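DspB (Aggregatibacter actinomycetemcomitans, PDB 1YHT) hydrolyses beta-linked N-acetylhexosamine residues as a family 20 glycoside hydrolase, and releases biofilms, probably by cleaving their N-acetylglucosamine polymer. Local coordinates at residues E233-G241 with R252-L262. Numbering follows the deposited sequence.
Sequences EITYWSYDG and RRDMRVSLPEL
Arg253 grips Asp240 side-on, NE and NH2 both closing on the single oxygen OD2; the NE to OD2 distance is 2.9 Å, and both nitrogens arrive from the same face of the carboxylate. On the way Arg253 crosses the Tyr239 ring at a slant, its CG over one face, 4.0 Å from the centroid, and the chain, extended from CG to NE, carries the guanidinium on to Asp240, tilted 59° from the ring. Arg252 treats the backbone in the same fashion, NH2 (2.9 Å) and NE (3.1 Å) sharing Asp240 O; bends at chi2 (-133°) and chi3 (-89°) bring its guanidinium edge to that oxygen. Deeper in, Tyr236 OH donates to a lone pair of Val257 O at 2.7 Å, while Leu259 CB lies over the centre of one ring face and Leu262 CD1 meets the edge at Tyr236 CD1. Strand 233-236 belongs to the parallel TIM barrel of family 20; the end of helix 246-255 holds the loop after it, and the start of helix 259-264 packs on Tyr236. Ser258 and Glu261 form a capping box, Ser258 N to Glu261 OE1 being 2.8 Å. A water joins that OE1 to Tyr239 OH and Arg256 O. Further out, Asp308 salt-bridges Arg253 NH2, and Trp307 meets both tyrosine rings.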
ATOM      1  N   GLU A 233       6.805   9.536  -5.982  1.00 10.13           N
ATOM      2  CA  GLU A 233       5.719  10.187  -5.256  1.00 10.01           C
ATOM      3  C   GLU A 233       5.521   9.503  -3.916  1.00  9.92           C
ATOM      4  O   GLU A 233       5.510   8.279  -3.849  1.00 11.04           O
ATOM      5  CB  GLU A 233       4.432  10.216  -6.094  1.00 10.64           C
ATOM      6  CG  GLU A 233       4.626  10.872  -7.477  1.00  9.29           C
ATOM      7  CD  GLU A 233       3.386  10.954  -8.345  1.00 11.59           C
ATOM      8  OE1 GLU A 233       2.315  10.445  -7.950  1.00 14.95           O
ATOM      9  OE2 GLU A 233       3.480  11.523  -9.465  1.00 11.75           O
ATOM     10  N   ILE A 234       5.431  10.296  -2.847  1.00  8.02           N
ATOM     11  CA  ILE A 234       5.477   9.762  -1.504  1.00  8.29           C
ATOM     12  C   ILE A 234       4.089   9.636  -0.857  1.00  8.66           C
ATOM     13  O   ILE A 234       3.297  10.613  -0.852  1.00  9.76           O
ATOM     14  CB  ILE A 234       6.371  10.604  -0.600  1.00  7.40           C
ATOM     15  CG1 ILE A 234       7.788  10.834  -1.239  1.00  7.72           C
ATOM     16  CG2 ILE A 234       6.427   9.987   0.793  1.00  8.09           C
ATOM     17  CD1 ILE A 234       8.372   9.633  -1.894  1.00  8.11           C
ATOM     18  N   THR A 235       3.811   8.440  -0.330  1.00  7.68           N
ATOM     19  CA  THR A 235       2.650   8.196   0.540  1.00  7.99           C
ATOM     20  C   THR A 235       3.098   8.243   2.002  1.00  8.08           C
ATOM     21  O   THR A 235       3.680   7.287   2.527  1.00  8.63           O
ATOM     22  CB  THR A 235       1.898   6.841   0.150  1.00  8.15           C
ATOM     23  OG1 THR A 235       2.770   5.701   0.217  1.00  4.65           O
ATOM     24  CG2 THR A 235       1.403   6.949  -1.228  1.00  7.58           C
ATOM     25  N   TYR A 236       2.871   9.402   2.635  1.00  9.67           N
ATOM     26  CA  TYR A 236       3.456   9.775   3.934  1.00  8.86           C
ATOM     27  C   TYR A 236       2.524   9.436   5.076  1.00  8.84           C
ATOM     28  O   TYR A 236       1.512  10.144   5.303  1.00  9.56           O
ATOM     29  CB  TYR A 236       3.792  11.297   3.991  1.00  8.99           C
ATOM     30  CG  TYR A 236       4.843  11.622   5.038  1.00  7.81           C
ATOM     31  CD1 TYR A 236       6.159  11.939   4.669  1.00  9.50           C
ATOM     32  CD2 TYR A 236       4.564  11.525   6.397  1.00  8.11           C
ATOM     33  CE1 TYR A 236       7.171  12.177   5.639  1.00  7.87           C
ATOM     34  CE2 TYR A 236       5.536  11.774   7.354  1.00  9.80           C
ATOM     35  CZ  TYR A 236       6.846  12.139   6.977  1.00 10.70           C
ATOM     36  OH  TYR A 236       7.843  12.373   7.954  1.00 11.07           O
ATOM     37  N   TRP A 237       2.845   8.363   5.793  1.00  8.58           N
ATOM     38  CA  TRP A 237       1.929   7.810   6.792  1.00  9.46           C
ATOM     39  C   TRP A 237       2.248   8.128   8.254  1.00 10.53           C
ATOM     40  O   TRP A 237       1.346   8.221   9.076  1.00  8.82           O
ATOM     41  CB  TRP A 237       1.764   6.330   6.623  1.00  8.81           C
ATOM     42  CG  TRP A 237       2.932   5.483   6.949  1.00  9.58           C
ATOM     43  CD1 TRP A 237       4.039   5.283   6.194  1.00  9.81           C
ATOM     44  CD2 TRP A 237       3.095   4.684   8.115  1.00  8.76           C
ATOM     45  NE1 TRP A 237       4.888   4.417   6.813  1.00  9.00           N
ATOM     46  CE2 TRP A 237       4.341   4.036   8.004  1.00  8.70           C
ATOM     47  CE3 TRP A 237       2.309   4.454   9.245  1.00  9.90           C
ATOM     48  CZ2 TRP A 237       4.812   3.148   8.962  1.00  8.55           C
ATOM     49  CZ3 TRP A 237       2.768   3.557  10.219  1.00  9.67           C
ATOM     50  CH2 TRP A 237       4.010   2.918  10.074  1.00 10.76           C
ATOM     51  N   SER A 238       3.542   8.255   8.553  1.00 11.07           N
ATOM     52  CA  SER A 238       3.985   8.577   9.904  1.00 12.02           C
ATOM     53  C   SER A 238       5.427   9.105   9.877  1.00 12.69           C
ATOM     54  O   SER A 238       6.275   8.596   9.122  1.00 12.83           O
ATOM     55  CB  SER A 238       3.930   7.318  10.750  1.00 10.70           C
ATOM     56  OG  SER A 238       4.225   7.603  12.100  1.00 11.77           O
ATOM     57  N   TYR A 239       5.706  10.083  10.733  1.00 14.28           N
ATOM     58  CA  TYR A 239       7.069  10.569  10.956  1.00 14.68           C
ATOM     59  C   TYR A 239       7.966   9.501  11.565  1.00 15.43           C
ATOM     60  O   TYR A 239       9.176   9.511  11.356  1.00 15.68           O
ATOM     61  CB  TYR A 239       7.018  11.788  11.896  1.00 15.57           C
ATOM     62  CG  TYR A 239       8.064  12.892  11.749  1.00 15.74           C
ATOM     63  CD1 TYR A 239       7.900  14.081  12.457  1.00 16.75           C
ATOM     64  CD2 TYR A 239       9.221  12.753  10.969  1.00 17.99           C
ATOM     65  CE1 TYR A 239       8.808  15.115  12.382  1.00 15.22           C
ATOM     66  CE2 TYR A 239      10.175  13.803  10.913  1.00 16.28           C
ATOM     67  CZ  TYR A 239       9.945  14.978  11.642  1.00 17.81           C
ATOM     68  OH  TYR A 239      10.799  16.048  11.604  1.00 16.84           O
ATOM     69  N   ASP A 240       7.394   8.586  12.334  1.00 15.69           N
ATOM     70  CA  ASP A 240       8.207   7.693  13.162  1.00 16.60           C
ATOM     71  C   ASP A 240       7.777   6.234  13.203  1.00 16.06           C
ATOM     72  O   ASP A 240       8.211   5.446  14.083  1.00 15.23           O
ATOM     73  CB  ASP A 240       8.288   8.287  14.579  1.00 18.24           C
ATOM     74  CG  ASP A 240       6.906   8.524  15.207  1.00 18.52           C
ATOM     75  OD1 ASP A 240       5.921   7.857  14.781  1.00 18.72           O
ATOM     76  OD2 ASP A 240       6.825   9.370  16.126  1.00 18.79           O
ATOM     77  N   GLY A 241       6.971   5.841  12.223  1.00 15.58           N
ATOM     78  CA  GLY A 241       6.553   4.474  12.108  1.00 16.13           C
ATOM     79  C   GLY A 241       5.575   4.069  13.175  1.00 16.16           C
ATOM     80  O   GLY A 241       5.347   2.884  13.405  1.00 15.99           O
ATOM     81  N   ARG A 252      13.953   8.767  15.248  1.00 24.90           N
ATOM     82  CA  ARG A 252      13.383   8.782  13.885  1.00 24.37           C
ATOM     83  C   ARG A 252      12.998  10.198  13.465  1.00 23.02           C
ATOM     84  O   ARG A 252      13.251  10.615  12.340  1.00 22.35           O
ATOM     85  CB  ARG A 252      12.248   7.758  13.722  1.00 24.40           C
ATOM     86  CG  ARG A 252      12.666   6.417  14.272  1.00 27.25           C
ATOM     87  CD  ARG A 252      12.428   5.225  13.478  1.00 29.54           C
ATOM     88  NE  ARG A 252      11.139   4.649  13.737  1.00 30.35           N
ATOM     89  CZ  ARG A 252      10.873   3.347  13.852  1.00 29.16           C
ATOM     90  NH1 ARG A 252      11.807   2.410  13.819  1.00 30.56           N
ATOM     91  NH2 ARG A 252       9.640   2.978  14.034  1.00 26.85           N
ATOM     92  N   ARG A 253      12.450  10.969  14.388  1.00 22.30           N
ATOM     93  CA  ARG A 253      12.054  12.340  14.061  1.00 22.24           C
ATOM     94  C   ARG A 253      13.235  13.263  13.774  1.00 22.43           C
ATOM     95  O   ARG A 253      13.111  14.254  13.049  1.00 23.08           O
ATOM     96  CB  ARG A 253      11.202  12.903  15.193  1.00 22.09           C
ATOM     97  CG  ARG A 253       9.829  12.331  15.224  1.00 20.01           C
ATOM     98  CD  ARG A 253       9.064  12.696  16.491  1.00 22.92           C
ATOM     99  NE  ARG A 253       7.717  12.149  16.348  1.00 21.48           N
ATOM    100  CZ  ARG A 253       6.666  12.805  15.869  1.00 21.11           C
ATOM    101  NH1 ARG A 253       6.736  14.083  15.569  1.00 19.43           N
ATOM    102  NH2 ARG A 253       5.513  12.163  15.745  1.00 21.64           N
ATOM    103  N   ASP A 254      14.383  12.930  14.346  1.00 22.29           N
ATOM    104  CA  ASP A 254      15.608  13.680  14.103  1.00 22.51           C
ATOM    105  C   ASP A 254      16.285  13.223  12.830  1.00 21.92           C
ATOM    106  O   ASP A 254      16.985  13.971  12.192  1.00 22.41           O
ATOM    107  CB  ASP A 254      16.572  13.474  15.266  1.00 22.66           C
ATOM    108  CG  ASP A 254      17.759  14.402  15.186  1.00 24.99           C
ATOM    109  OD1 ASP A 254      17.535  15.638  15.079  1.00 27.57           O
ATOM    110  OD2 ASP A 254      18.899  13.879  15.171  1.00 26.83           O
ATOM    111  N   MET A 255      16.089  11.968  12.473  1.00 21.26           N
ATOM    112  CA  MET A 255      16.782  11.406  11.329  1.00 20.82           C
ATOM    113  C   MET A 255      15.953  11.504  10.053  1.00 19.15           C
ATOM    114  O   MET A 255      16.464  11.758   8.997  1.00 17.35           O
ATOM    115  CB  MET A 255      17.023   9.942  11.594  1.00 21.82           C
ATOM    116  CG  MET A 255      18.324   9.591  12.236  1.00 27.25           C
ATOM    117  SD  MET A 255      18.345   7.798  12.538  1.00 35.51           S
ATOM    118  CE  MET A 255      17.767   7.040  11.001  1.00 35.70           C
ATOM    119  N   ARG A 256      14.665  11.210  10.160  1.00 18.08           N
ATOM    120  CA  ARG A 256      13.808  11.153   8.988  1.00 17.15           C
ATOM    121  C   ARG A 256      13.436  12.541   8.487  1.00 15.90           C
ATOM    122  O   ARG A 256      13.458  13.519   9.235  1.00 14.48           O
ATOM    123  CB  ARG A 256      12.550  10.371   9.308  1.00 16.81           C
ATOM    124  CG  ARG A 256      12.831   8.921   9.565  1.00 19.15           C
ATOM    125  CD  ARG A 256      11.573   8.127   9.706  1.00 19.52           C
ATOM    126  NE  ARG A 256      11.848   6.721   9.946  1.00 18.93           N
ATOM    127  CZ  ARG A 256      10.926   5.766   9.984  1.00 21.43           C
ATOM    128  NH1 ARG A 256       9.647   6.051   9.790  1.00 21.60           N
ATOM    129  NH2 ARG A 256      11.284   4.515  10.225  1.00 22.82           N
ATOM    130  N   VAL A 257      13.048  12.610   7.216  1.00 15.12           N
ATOM    131  CA  VAL A 257      12.526  13.846   6.649  1.00 15.76           C
ATOM    132  C   VAL A 257      11.015  14.032   7.033  1.00 14.31           C
ATOM    133  O   VAL A 257      10.225  13.099   7.016  1.00 13.99           O
ATOM    134  CB  VAL A 257      12.781  13.899   5.092  1.00 16.09           C
ATOM    135  CG1 VAL A 257      11.905  12.931   4.379  1.00 19.99           C
ATOM    136  CG2 VAL A 257      12.483  15.263   4.540  1.00 17.53           C
ATOM    137  N   SER A 258      10.639  15.245   7.383  1.00 13.38           N
ATOM    138  CA  SER A 258       9.224  15.583   7.629  1.00 14.07           C
ATOM    139  C   SER A 258       8.485  15.795   6.299  1.00 13.52           C
ATOM    140  O   SER A 258       9.102  15.984   5.247  1.00 13.58           O
ATOM    141  CB  SER A 258       9.150  16.884   8.433  1.00 14.33           C
ATOM    142  OG  SER A 258       9.464  17.976   7.604  1.00 13.17           O
ATOM    143  N   LEU A 259       7.163  15.780   6.367  1.00 13.58           N
ATOM    144  CA  LEU A 259       6.367  16.022   5.205  1.00 13.15           C
ATOM    145  C   LEU A 259       6.686  17.441   4.662  1.00 13.53           C
ATOM    146  O   LEU A 259       6.915  17.586   3.468  1.00 11.65           O
ATOM    147  CB  LEU A 259       4.878  15.768   5.494  1.00 13.53           C
ATOM    148  CG  LEU A 259       3.923  16.035   4.330  1.00 11.36           C
ATOM    149  CD1 LEU A 259       2.696  15.110   4.335  1.00 12.88           C
ATOM    150  CD2 LEU A 259       3.521  17.473   4.319  1.00 12.02           C
ATOM    151  N   PRO A 260       6.721  18.484   5.534  1.00 13.62           N
ATOM    152  CA  PRO A 260       7.049  19.782   4.979  1.00 13.95           C
ATOM    153  C   PRO A 260       8.422  19.834   4.317  1.00 13.51           C
ATOM    154  O   PRO A 260       8.587  20.519   3.330  1.00 14.90           O
ATOM    155  CB  PRO A 260       6.986  20.711   6.198  1.00 14.37           C
ATOM    156  CG  PRO A 260       5.984  19.995   7.145  1.00 13.90           C
ATOM    157  CD  PRO A 260       6.396  18.566   6.970  1.00 14.45           C
ATOM    158  N   GLU A 261       9.394  19.137   4.881  1.00 13.86           N
ATOM    159  CA  GLU A 261      10.729  19.087   4.286  1.00 14.38           C
ATOM    160  C   GLU A 261      10.718  18.515   2.879  1.00 13.75           C
ATOM    161  O   GLU A 261      11.417  19.009   1.988  1.00 13.32           O
ATOM    162  CB  GLU A 261      11.688  18.357   5.192  1.00 14.72           C
ATOM    163  CG  GLU A 261      12.174  19.247   6.314  1.00 16.21           C
ATOM    164  CD  GLU A 261      12.721  18.494   7.500  1.00 18.33           C
ATOM    165  OE1 GLU A 261      12.620  17.254   7.605  1.00 15.60           O
ATOM    166  OE2 GLU A 261      13.284  19.176   8.378  1.00 23.92           O
ATOM    167  N   LEU A 262       9.869  17.510   2.662  1.00 13.84           N
ATOM    168  CA  LEU A 262       9.689  16.911   1.353  1.00 13.00           C
ATOM    169  C   LEU A 262       9.039  17.892   0.397  1.00 13.59           C
ATOM    170  O   LEU A 262       9.471  18.026  -0.744  1.00 13.56           O
ATOM    171  CB  LEU A 262       8.849  15.637   1.468  1.00 12.75           C
ATOM    172  CG  LEU A 262       9.575  14.429   2.120  1.00 12.62           C
ATOM    173  CD1 LEU A 262       8.613  13.267   2.343  1.00 10.84           C
ATOM    174  CD2 LEU A 262      10.752  13.971   1.319  1.00 11.90           C
TER
HETATM  175  O   HOH W   1      12.867  15.973  10.004  1.00 17.33           O